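Local coordinates for protein chitooligosaccharide oxidase (Gibberella zeae, PDB 6Y0R) that oxidises the C1 hydroxyl of chitooligosaccharides to lactones, using a bicovalently bound FAD and reducing molecular oxygen to hydrogen peroxide, at residues A[138-142]-A[311-316]; A[284-290]-A[305-309]; A[232-238]-A[278-284]. The contacts are given in a common frame with arbitrary orientation. Numbering follows the deposited sequence.

The three contacts lie on the same side of the chain's centre. Contacts 2 and 3 have centres about 6 Å apart and share Gly284. Both involve the seven-stranded antiparallel sheet, where strands 305-310, 233-239 and 275-283 are neighbours. Contact 3 pairs the latter two strands. Contact 2 lays helix 286-300, which follows strand 275-283, against the edge strand 305-310. That strand leads straight into helix 312-320 of contact 1. Contact 1 is about 19 Å from contact 2 and 15 Å from contact 3 (centres); its Leu315 touches Ile233 and Tyr235. Along the chain it encloses both. Its packing on helix 134-145 joins this part of the sheet to the FAD-binding region.

Contact 1 (A[138-142]-A[311-316]); sequences ATELW and DWMGLV
This is a helix-helix contact between helix 134-145 of the FAD-binding PCMH-type region and the helix that follows an outer strand of the seven-stranded antiparallel sheet. Segment 311-316 holds the N-cap Asp311 and the first residues of helix 312-320, which follows strand 305-310. The helical segments 138-142 and 312-316 run almost antiparallel, at 172°. Their axes stay 10.4 Å apart, so long side chains bridge the gap. Trp142 and Met313 are the closest backbone pair, with CA atoms 6.9 Å apart.

The main bump is the Trp142 indole, with chi1 t. It reaches across to the first turn of helix 312-320. Met313 CB sits on its face, 3.5 Å from the five-membered ring centroid and 7° off the normal, a CH-pi contact. The far end of the indole reaches Trp312 CB (3.9 Å from Trp142 CZ3) and Asp311 CG (3.6 Å from Trp142 CH2). Asp311 OD1 caps the helix, accepting from Gly314 N at 2.9 Å.

Met313 (chi1 t, chi2 p) lies in the groove between the Trp142 ring and the Ala138-Thr139 turn. Its SD is 4.4 Å from the Trp142 five-membered ring centroid, an oblique Met-aromatic contact. Met313 SD is 4.0 Å from Ala138 O, and Met313 CE is 3.6 Å from Thr139 OG1, which is hydrogen-bonded to Gly135. Ala138 points into the gap and meets Val316, with CB 4.1 Å from CG1. Water 1 bridges the two helices: it donates to Ala138 O at 2.8 Å and weakly accepts from Trp312 NE1 at 3.0 Å.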
loop_
_atom_site.group_PDB
_atom_site.type_symbol
_atom_site.label_atom_id
_atom_site.label_comp_id
_atom_site.label_asym_id
_atom_site.label_seq_id
_atom_site.Cartn_x
_atom_site.Cartn_y
_atom_site.Cartn_z
ATOM N N ALA A 138 0.370 14.047 6.314
ATOM C CA ALA A 138 -0.587 14.202 7.427
ATOM C C ALA A 138 -0.225 15.470 8.226
ATOM O O ALA A 138 -1.138 16.270 8.539
ATOM C CB ALA A 138 -0.594 13.007 8.326
ATOM N N THR A 139 1.068 15.679 8.474
ATOM C CA THR A 139 1.526 16.845 9.278
ATOM C C THR A 139 1.127 18.137 8.557
ATOM O O THR A 139 0.568 19.083 9.182
ATOM C CB THR A 139 3.033 16.766 9.534
ATOM O OG1 THR A 139 3.251 15.586 10.311
ATOM C CG2 THR A 139 3.557 17.963 10.297
ATOM N N GLU A 140 1.414 18.225 7.261
ATOM C CA GLU A 140 1.152 19.454 6.469
ATOM C C GLU A 140 -0.337 19.702 6.325
ATOM O O GLU A 140 -0.764 20.837 6.476
ATOM C CB GLU A 140 1.808 19.401 5.086
ATOM C CG GLU A 140 3.309 19.587 5.152
ATOM C CD GLU A 140 3.762 20.994 5.526
ATOM O OE1 GLU A 140 2.950 21.910 5.420
ATOM O OE2 GLU A 140 4.947 21.157 5.910
ATOM N N LEU A 141 -1.154 18.692 6.040
ATOM C CA LEU A 141 -2.592 18.947 5.872
ATOM C C LEU A 141 -3.192 19.356 7.217
ATOM O O LEU A 141 -4.111 20.174 7.236
ATOM C CB LEU A 141 -3.283 17.716 5.286
ATOM C CG LEU A 141 -2.872 17.371 3.863
ATOM C CD1 LEU A 141 -3.664 16.143 3.411
ATOM C CD2 LEU A 141 -3.091 18.534 2.883
ATOM N N TRP A 142 -2.748 18.723 8.288
ATOM C CA TRP A 142 -3.230 19.042 9.653
ATOM C C TRP A 142 -2.864 20.497 9.972
ATOM O O TRP A 142 -3.759 21.262 10.378
ATOM C CB TRP A 142 -2.614 18.079 10.653
ATOM C CG TRP A 142 -2.935 18.402 12.080
ATOM C CD1 TRP A 142 -2.053 18.907 12.979
ATOM C CD2 TRP A 142 -4.154 18.143 12.793
ATOM N NE1 TRP A 142 -2.646 19.011 14.202
ATOM C CE2 TRP A 142 -3.926 18.531 14.126
ATOM C CE3 TRP A 142 -5.406 17.636 12.455
ATOM C CZ2 TRP A 142 -4.935 18.479 15.082
ATOM C CZ3 TRP A 142 -6.395 17.559 13.407
ATOM C CH2 TRP A 142 -6.155 17.951 14.721
ATOM N N ASP A 311 -7.049 13.390 18.668
ATOM C CA ASP A 311 -7.367 14.061 17.394
ATOM C C ASP A 311 -6.602 13.343 16.295
ATOM O O ASP A 311 -5.813 12.414 16.565
ATOM C CB ASP A 311 -7.126 15.576 17.478
ATOM C CG ASP A 311 -5.682 15.970 17.673
ATOM O OD1 ASP A 311 -4.771 15.250 17.170
ATOM O OD2 ASP A 311 -5.478 17.020 18.324
ATOM N N TRP A 312 -6.881 13.716 15.071
ATOM C CA TRP A 312 -6.300 13.041 13.897
ATOM C C TRP A 312 -4.774 12.960 13.991
ATOM O O TRP A 312 -4.161 11.905 13.752
ATOM C CB TRP A 312 -6.762 13.786 12.646
ATOM C CG TRP A 312 -6.154 13.225 11.411
ATOM C CD1 TRP A 312 -5.189 13.759 10.615
ATOM C CD2 TRP A 312 -6.437 11.925 10.882
ATOM N NE1 TRP A 312 -4.868 12.892 9.611
ATOM C CE2 TRP A 312 -5.639 11.771 9.729
ATOM C CE3 TRP A 312 -7.285 10.888 11.290
ATOM C CZ2 TRP A 312 -5.685 10.627 8.939
ATOM C CZ3 TRP A 312 -7.352 9.777 10.490
ATOM C CH2 TRP A 312 -6.563 9.647 9.347
ATOM N N MET A 313 -4.086 14.070 14.293
ATOM C CA MET A 313 -2.616 14.053 14.312
ATOM C C MET A 313 -2.136 13.159 15.464
ATOM O O MET A 313 -1.122 12.481 15.297
ATOM C CB MET A 313 -2.078 15.481 14.428
ATOM C CG MET A 313 -0.658 15.608 14.101
ATOM S SD MET A 313 -0.323 15.331 12.331
ATOM C CE MET A 313 0.897 14.038 12.548
ATOM N N GLY A 314 -2.859 13.119 16.582
ATOM C CA GLY A 314 -2.628 12.185 17.708
ATOM C C GLY A 314 -2.762 10.715 17.291
ATOM O O GLY A 314 -1.944 9.880 17.724
ATOM N N LEU A 315 -3.738 10.437 16.446
ATOM C CA LEU A 315 -3.986 9.076 15.919
ATOM C C LEU A 315 -2.812 8.715 15.007
ATOM O O LEU A 315 -2.274 7.598 15.153
ATOM C CB LEU A 315 -5.349 9.108 15.219
ATOM C CG LEU A 315 -5.998 7.786 14.809
ATOM C CD1 LEU A 315 -5.263 7.156 13.678
ATOM C CD2 LEU A 315 -6.244 6.860 15.959
ATOM N N VAL A 316 -2.426 9.582 14.062
ATOM C CA VAL A 316 -1.270 9.349 13.158
ATOM C C VAL A 316 -0.009 9.090 13.988
ATOM O O VAL A 316 0.770 8.178 13.684
ATOM C CB VAL A 316 -1.075 10.542 12.216
ATOM C CG1 VAL A 316 0.247 10.472 11.454
ATOM C CG2 VAL A 316 -2.277 10.715 11.322
HETATM O O HOH W 1 -3.708 15.220 8.047
#

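Contact 2 (A[284-290]-A[305-309]); sequences GDEASLR and VTATT
Arg290 links the helix directly to the strand. Its NH1 donates to Val305 O at 2.8 Å, and NH2 adds a weak bond to Val305 O at 3.1 Å. The guanidinium is held one turn along its own helix by a salt bridge to Glu286, with Arg290 NH2 2.8 Å and NE 2.9 Å from Glu286 OE2. Glu286 is extended (chi1 t, chi2 t). Its OE1 accepts from water 2 at 2.8 Å, and that water accepts from Thr309 N at 2.8 Å.

Asp285 is the N-cap of the helix. With chi1 p, its OD1 accepts from Ser288 N and from Ser288 OG, both at 3.0 Å. Thr309 OG1 is hydrogen-bonded to Thr234 OG1 of the neighbouring strand.

Helix 286-290 and extended strand 305-309 run at 148°, with axes 8.7 Å apart. Asp285 lies nearest Thr309 (CA-CA 5.8 Å) and Arg290 nearest Val305 (7.5 Å). Val305, Ala307 and Thr309 point to the helix; Thr306 and Thr308 point away. Leu289 (chi1 t) supplies the apolar core: its CD1 is 4.1 Å from Val305 CG1 and 4.1 Å from Ala307 CB. Phe236 and Tyr282 of the sheet continue this packing.

Strand 275-283, helix 286-300 and strand 305-310 form a beta-alpha-beta crossover. Antiparallel strand 233-239 lies between its two parallel strands, and the helix covers one face of the sheet.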
loop_
_atom_site.group_PDB
_atom_site.type_symbol
_atom_site.label_atom_id
_atom_site.label_comp_id
_atom_site.label_asym_id
_atom_site.label_seq_id
_atom_site.Cartn_x
_atom_site.Cartn_y
_atom_site.Cartn_z
ATOM N N GLY A 284 -15.164 9.253 16.305
ATOM C CA GLY A 284 -16.075 9.586 17.405
ATOM C C GLY A 284 -15.391 9.360 18.737
ATOM O O GLY A 284 -14.175 9.068 18.771
ATOM N N ASP A 285 -16.136 9.529 19.832
ATOM C CA ASP A 285 -15.529 9.478 21.179
ATOM C C ASP A 285 -15.575 8.085 21.812
ATOM O O ASP A 285 -16.153 7.128 21.264
ATOM C CB ASP A 285 -16.160 10.524 22.099
ATOM C CG ASP A 285 -17.612 10.313 22.436
ATOM O OD1 ASP A 285 -18.100 9.180 22.367
ATOM O OD2 ASP A 285 -18.229 11.307 22.868
ATOM N N GLU A 286 -14.926 7.971 22.952
ATOM C CA GLU A 286 -14.717 6.656 23.586
ATOM C C GLU A 286 -16.060 6.039 23.970
ATOM O O GLU A 286 -16.268 4.813 23.752
ATOM C CB GLU A 286 -13.793 6.784 24.784
ATOM C CG GLU A 286 -13.560 5.443 25.434
ATOM C CD GLU A 286 -12.438 5.403 26.457
ATOM O OE1 GLU A 286 -11.746 6.426 26.627
ATOM O OE2 GLU A 286 -12.213 4.327 27.033
ATOM N N ALA A 287 -16.955 6.814 24.588
ATOM C CA ALA A 287 -18.248 6.254 25.038
ATOM C C ALA A 287 -18.999 5.644 23.856
ATOM O O ALA A 287 -19.541 4.527 24.006
ATOM C CB ALA A 287 -19.050 7.327 25.748
ATOM N N SER A 288 -19.000 6.332 22.710
ATOM C CA SER A 288 -19.702 5.912 21.472
ATOM C C SER A 288 -19.029 4.643 20.930
ATOM O O SER A 288 -19.752 3.733 20.496
ATOM C CB SER A 288 -19.709 7.005 20.433
ATOM O OG SER A 288 -20.509 8.101 20.853
ATOM N N LEU A 289 -17.698 4.603 20.970
ATOM C CA LEU A 289 -16.935 3.400 20.509
ATOM C C LEU A 289 -17.321 2.198 21.378
ATOM O O LEU A 289 -17.593 1.091 20.845
ATOM C CB LEU A 289 -15.438 3.702 20.562
ATOM C CG LEU A 289 -14.489 2.583 20.138
ATOM C CD1 LEU A 289 -14.102 1.718 21.307
ATOM C CD2 LEU A 289 -15.058 1.765 18.986
ATOM N N ARG A 290 -17.328 2.367 22.701
ATOM C CA ARG A 290 -17.668 1.255 23.612
ATOM C C ARG A 290 -19.087 0.773 23.329
ATOM O O ARG A 290 -19.280 -0.454 23.303
ATOM C CB ARG A 290 -17.420 1.708 25.057
ATOM C CG ARG A 290 -15.936 1.824 25.387
ATOM C CD ARG A 290 -15.673 2.082 26.851
ATOM N NE ARG A 290 -14.268 2.244 27.115
ATOM C CZ ARG A 290 -13.412 1.255 27.308
ATOM N NH1 ARG A 290 -13.822 0.004 27.279
ATOM N NH2 ARG A 290 -12.149 1.529 27.570
ATOM N N VAL A 305 -12.173 -4.001 26.291
ATOM C CA VAL A 305 -11.746 -3.021 25.266
ATOM C C VAL A 305 -10.890 -1.980 25.979
ATOM O O VAL A 305 -11.377 -1.411 26.977
ATOM C CB VAL A 305 -12.969 -2.375 24.621
ATOM C CG1 VAL A 305 -12.613 -1.255 23.666
ATOM C CG2 VAL A 305 -13.815 -3.436 23.924
ATOM N N THR A 306 -9.709 -1.714 25.454
ATOM C CA THR A 306 -8.918 -0.517 25.826
ATOM C C THR A 306 -9.101 0.503 24.708
ATOM O O THR A 306 -9.173 0.119 23.545
ATOM C CB THR A 306 -7.452 -0.830 26.100
ATOM O OG1 THR A 306 -6.839 -1.302 24.903
ATOM C CG2 THR A 306 -7.266 -1.843 27.217
ATOM N N ALA A 307 -9.203 1.780 25.031
ATOM C CA ALA A 307 -9.536 2.810 24.026
ATOM C C ALA A 307 -9.124 4.187 24.518
ATOM O O ALA A 307 -9.218 4.497 25.760
ATOM C CB ALA A 307 -10.999 2.780 23.697
ATOM N N THR A 308 -8.703 5.000 23.581
ATOM C CA THR A 308 -8.273 6.378 23.874
ATOM C C THR A 308 -8.765 7.284 22.762
ATOM O O THR A 308 -8.502 6.985 21.592
ATOM C CB THR A 308 -6.760 6.482 24.029
ATOM O OG1 THR A 308 -6.301 5.584 25.043
ATOM C CG2 THR A 308 -6.361 7.898 24.370
ATOM N N THR A 309 -9.414 8.384 23.135
ATOM C CA THR A 309 -9.812 9.398 22.150
ATOM C C THR A 309 -8.688 10.423 22.012
ATOM O O THR A 309 -8.282 11.049 23.052
ATOM C CB THR A 309 -11.139 10.050 22.528
ATOM O OG1 THR A 309 -12.107 9.024 22.710
ATOM C CG2 THR A 309 -11.637 11.012 21.475
HETATM O O HOH W 2 -10.533 8.735 25.707
#

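Contact 3 (A[232-238]-A[278-284]); sequences KITYFDI and VDGAYIG
The Phe236 ring lies over Gly280. With chi1 p it folds across to the partner strand, and Gly280 CA sits 3.9 Å from the ring centroid, 22° off the normal, a CH-pi contact. A CB on Gly280 would clash with Phe236 CZ. Phe236 CE2 meets Val278 CG1 at 4.1 Å, and Ile238 CB meets Val278 CB at 3.9 Å. On the other face, Ile233 CD1 packs on Ile283 CG1 at 4.0 Å and on Ala281 CB at 4.4 Å.

The extended strands are antiparallel, at 158°. Thr234-Tyr282, Phe236-Gly280 and Ile238-Val278 are hydrogen-bonded pairs. Tyr235-Ala281 and Asp237-Asp279 are non-hydrogen-bonded pairs. Thr234 N to Tyr282 O and Tyr282 N to Thr234 O are both 2.8 Å. Phe236 N to Gly280 O is 3.0 Å. Gly280 N to Phe236 O is 3.1 Å. Ile238 N to Val278 O and Val278 N to Ile238 O are both 2.9 Å.

At one end, Thr234 OG1 donates to Gly284 O at 2.7 Å, and Gly284 N bonds weakly to Lys232 O at 3.1 Å. At the other, water 3 lies 2.5 Å from Asp237 OD1 and 3.0 Å from Val278 O. Asp279 OD2 is hydrogen-bonded to Gln268 NE2.

Leu289 and Leu293 of helix 286-300 pack on the Phe236 face; the Asp279 side chain, on the other, is about 10 Å from FAD. The antiparallel sheet is as in the substrate domain of VAO-type flavoenzymes.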
loop_
_atom_site.group_PDB
_atom_site.type_symbol
_atom_site.label_atom_id
_atom_site.label_comp_id
_atom_site.label_asym_id
_atom_site.label_seq_id
_atom_site.Cartn_x
_atom_site.Cartn_y
_atom_site.Cartn_z
ATOM N N LYS A 232 -12.033 14.315 17.257
ATOM C CA LYS A 232 -12.185 13.182 18.179
ATOM C C LYS A 232 -12.194 11.896 17.352
ATOM O O LYS A 232 -13.153 11.656 16.582
ATOM C CB LYS A 232 -13.450 13.327 19.013
ATOM C CG LYS A 232 -13.423 14.473 20.033
ATOM C CD LYS A 232 -14.717 14.649 20.756
ATOM C CE LYS A 232 -14.703 15.790 21.760
ATOM N NZ LYS A 232 -14.689 17.135 21.119
ATOM N N ILE A 233 -11.188 11.069 17.584
ATOM C CA ILE A 233 -11.061 9.770 16.887
ATOM C C ILE A 233 -10.460 8.850 17.927
ATOM O O ILE A 233 -9.512 9.235 18.598
ATOM C CB ILE A 233 -10.275 9.854 15.559
ATOM C CG1 ILE A 233 -10.147 8.449 14.968
ATOM C CG2 ILE A 233 -8.909 10.508 15.689
ATOM C CD1 ILE A 233 -9.937 8.434 13.483
ATOM N N THR A 234 -11.063 7.696 18.106
ATOM C CA THR A 234 -10.727 6.780 19.196
ATOM C C THR A 234 -9.998 5.562 18.630
ATOM O O THR A 234 -10.637 4.775 17.940
ATOM C CB THR A 234 -11.994 6.401 19.963
ATOM O OG1 THR A 234 -12.620 7.604 20.419
ATOM C CG2 THR A 234 -11.707 5.486 21.126
ATOM N N TYR A 235 -8.777 5.328 19.075
ATOM C CA TYR A 235 -8.075 4.061 18.764
ATOM C C TYR A 235 -8.445 3.086 19.852
ATOM O O TYR A 235 -8.767 3.489 20.991
ATOM C CB TYR A 235 -6.579 4.237 18.577
ATOM C CG TYR A 235 -5.807 4.738 19.756
ATOM C CD1 TYR A 235 -5.392 3.868 20.741
ATOM C CD2 TYR A 235 -5.357 6.051 19.773
ATOM C CE1 TYR A 235 -4.579 4.311 21.777
ATOM C CE2 TYR A 235 -4.553 6.503 20.809
ATOM C CZ TYR A 235 -4.195 5.638 21.827
ATOM O OH TYR A 235 -3.393 6.051 22.873
ATOM N N PHE A 236 -8.454 1.808 19.506
ATOM C CA PHE A 236 -8.879 0.789 20.474
ATOM C C PHE A 236 -8.171 -0.525 20.184
ATOM O O PHE A 236 -7.658 -0.756 19.104
ATOM C CB PHE A 236 -10.390 0.602 20.473
ATOM C CG PHE A 236 -11.004 0.113 19.186
ATOM C CD1 PHE A 236 -11.413 0.999 18.202
ATOM C CD2 PHE A 236 -11.152 -1.254 18.957
ATOM C CE1 PHE A 236 -11.966 0.535 17.019
ATOM C CE2 PHE A 236 -11.710 -1.713 17.772
ATOM C CZ PHE A 236 -12.112 -0.811 16.805
ATOM N N ASP A 237 -8.143 -1.351 21.223
ATOM C CA ASP A 237 -7.530 -2.689 21.198
ATOM C C ASP A 237 -8.377 -3.624 22.043
ATOM O O ASP A 237 -8.947 -3.183 23.065
ATOM C CB ASP A 237 -6.084 -2.615 21.684
ATOM C CG ASP A 237 -5.194 -1.800 20.757
ATOM O OD1 ASP A 237 -4.737 -2.364 19.705
ATOM O OD2 ASP A 237 -5.055 -0.573 21.014
ATOM N N ILE A 238 -8.429 -4.873 21.616
ATOM C CA ILE A 238 -9.081 -5.967 22.379
ATOM C C ILE A 238 -8.092 -7.115 22.456
ATOM O O ILE A 238 -7.797 -7.739 21.424
ATOM C CB ILE A 238 -10.413 -6.424 21.775
ATOM C CG1 ILE A 238 -11.320 -5.258 21.394
ATOM C CG2 ILE A 238 -11.099 -7.331 22.767
ATOM C CD1 ILE A 238 -12.597 -5.660 20.736
ATOM N N VAL A 278 -7.407 -7.621 18.538
ATOM C CA VAL A 278 -8.121 -6.674 17.661
ATOM C C VAL A 278 -7.504 -5.290 17.836
ATOM O O VAL A 278 -7.194 -4.895 18.982
ATOM C CB VAL A 278 -9.623 -6.670 17.953
ATOM C CG1 VAL A 278 -10.301 -5.569 17.180
ATOM C CG2 VAL A 278 -10.251 -8.016 17.678
ATOM N N ASP A 279 -7.285 -4.560 16.739
ATOM C CA ASP A 279 -6.960 -3.114 16.856
ATOM C C ASP A 279 -7.731 -2.354 15.795
ATOM O O ASP A 279 -8.026 -2.892 14.727
ATOM C CB ASP A 279 -5.475 -2.800 16.809
ATOM C CG ASP A 279 -4.918 -2.953 15.453
ATOM O OD1 ASP A 279 -4.564 -4.113 15.125
ATOM O OD2 ASP A 279 -4.821 -1.887 14.742
ATOM N N GLY A 280 -8.095 -1.117 16.103
ATOM C CA GLY A 280 -8.853 -0.343 15.130
ATOM C C GLY A 280 -8.954 1.108 15.524
ATOM O O GLY A 280 -8.370 1.519 16.555
ATOM N N ALA A 281 -9.715 1.851 14.741
ATOM C CA ALA A 281 -10.011 3.268 15.019
ATOM C C ALA A 281 -11.481 3.534 14.767
ATOM O O ALA A 281 -12.067 2.969 13.864
ATOM C CB ALA A 281 -9.183 4.192 14.182
ATOM N N TYR A 282 -12.027 4.460 15.560
ATOM C CA TYR A 282 -13.458 4.806 15.507
ATOM C C TYR A 282 -13.580 6.332 15.396
ATOM O O TYR A 282 -13.077 7.058 16.266
ATOM C CB TYR A 282 -14.153 4.289 16.756
ATOM C CG TYR A 282 -15.595 4.712 16.877
ATOM C CD1 TYR A 282 -16.581 4.007 16.205
ATOM C CD2 TYR A 282 -15.968 5.767 17.688
ATOM C CE1 TYR A 282 -17.922 4.354 16.291
ATOM C CE2 TYR A 282 -17.306 6.132 17.776
ATOM C CZ TYR A 282 -18.279 5.422 17.096
ATOM O OH TYR A 282 -19.600 5.786 17.186
ATOM N N ILE A 283 -14.228 6.826 14.360
ATOM C CA ILE A 283 -14.433 8.287 14.221
ATOM C C ILE A 283 -15.552 8.664 15.198
ATOM O O ILE A 283 -16.736 8.370 14.970
ATOM C CB ILE A 283 -14.740 8.700 12.790
ATOM C CG1 ILE A 283 -13.605 8.304 11.854
ATOM C CG2 ILE A 283 -14.986 10.197 12.693
ATOM C CD1 ILE A 283 -14.035 8.316 10.436
ATOM N N GLY A 284 -15.164 9.253 16.305
ATOM C CA GLY A 284 -16.075 9.586 17.405
ATOM C C GLY A 284 -15.391 9.360 18.737
ATOM O O GLY A 284 -14.175 9.068 18.771
HETATM O O HOH W 3 -4.256 -4.828 19.686
#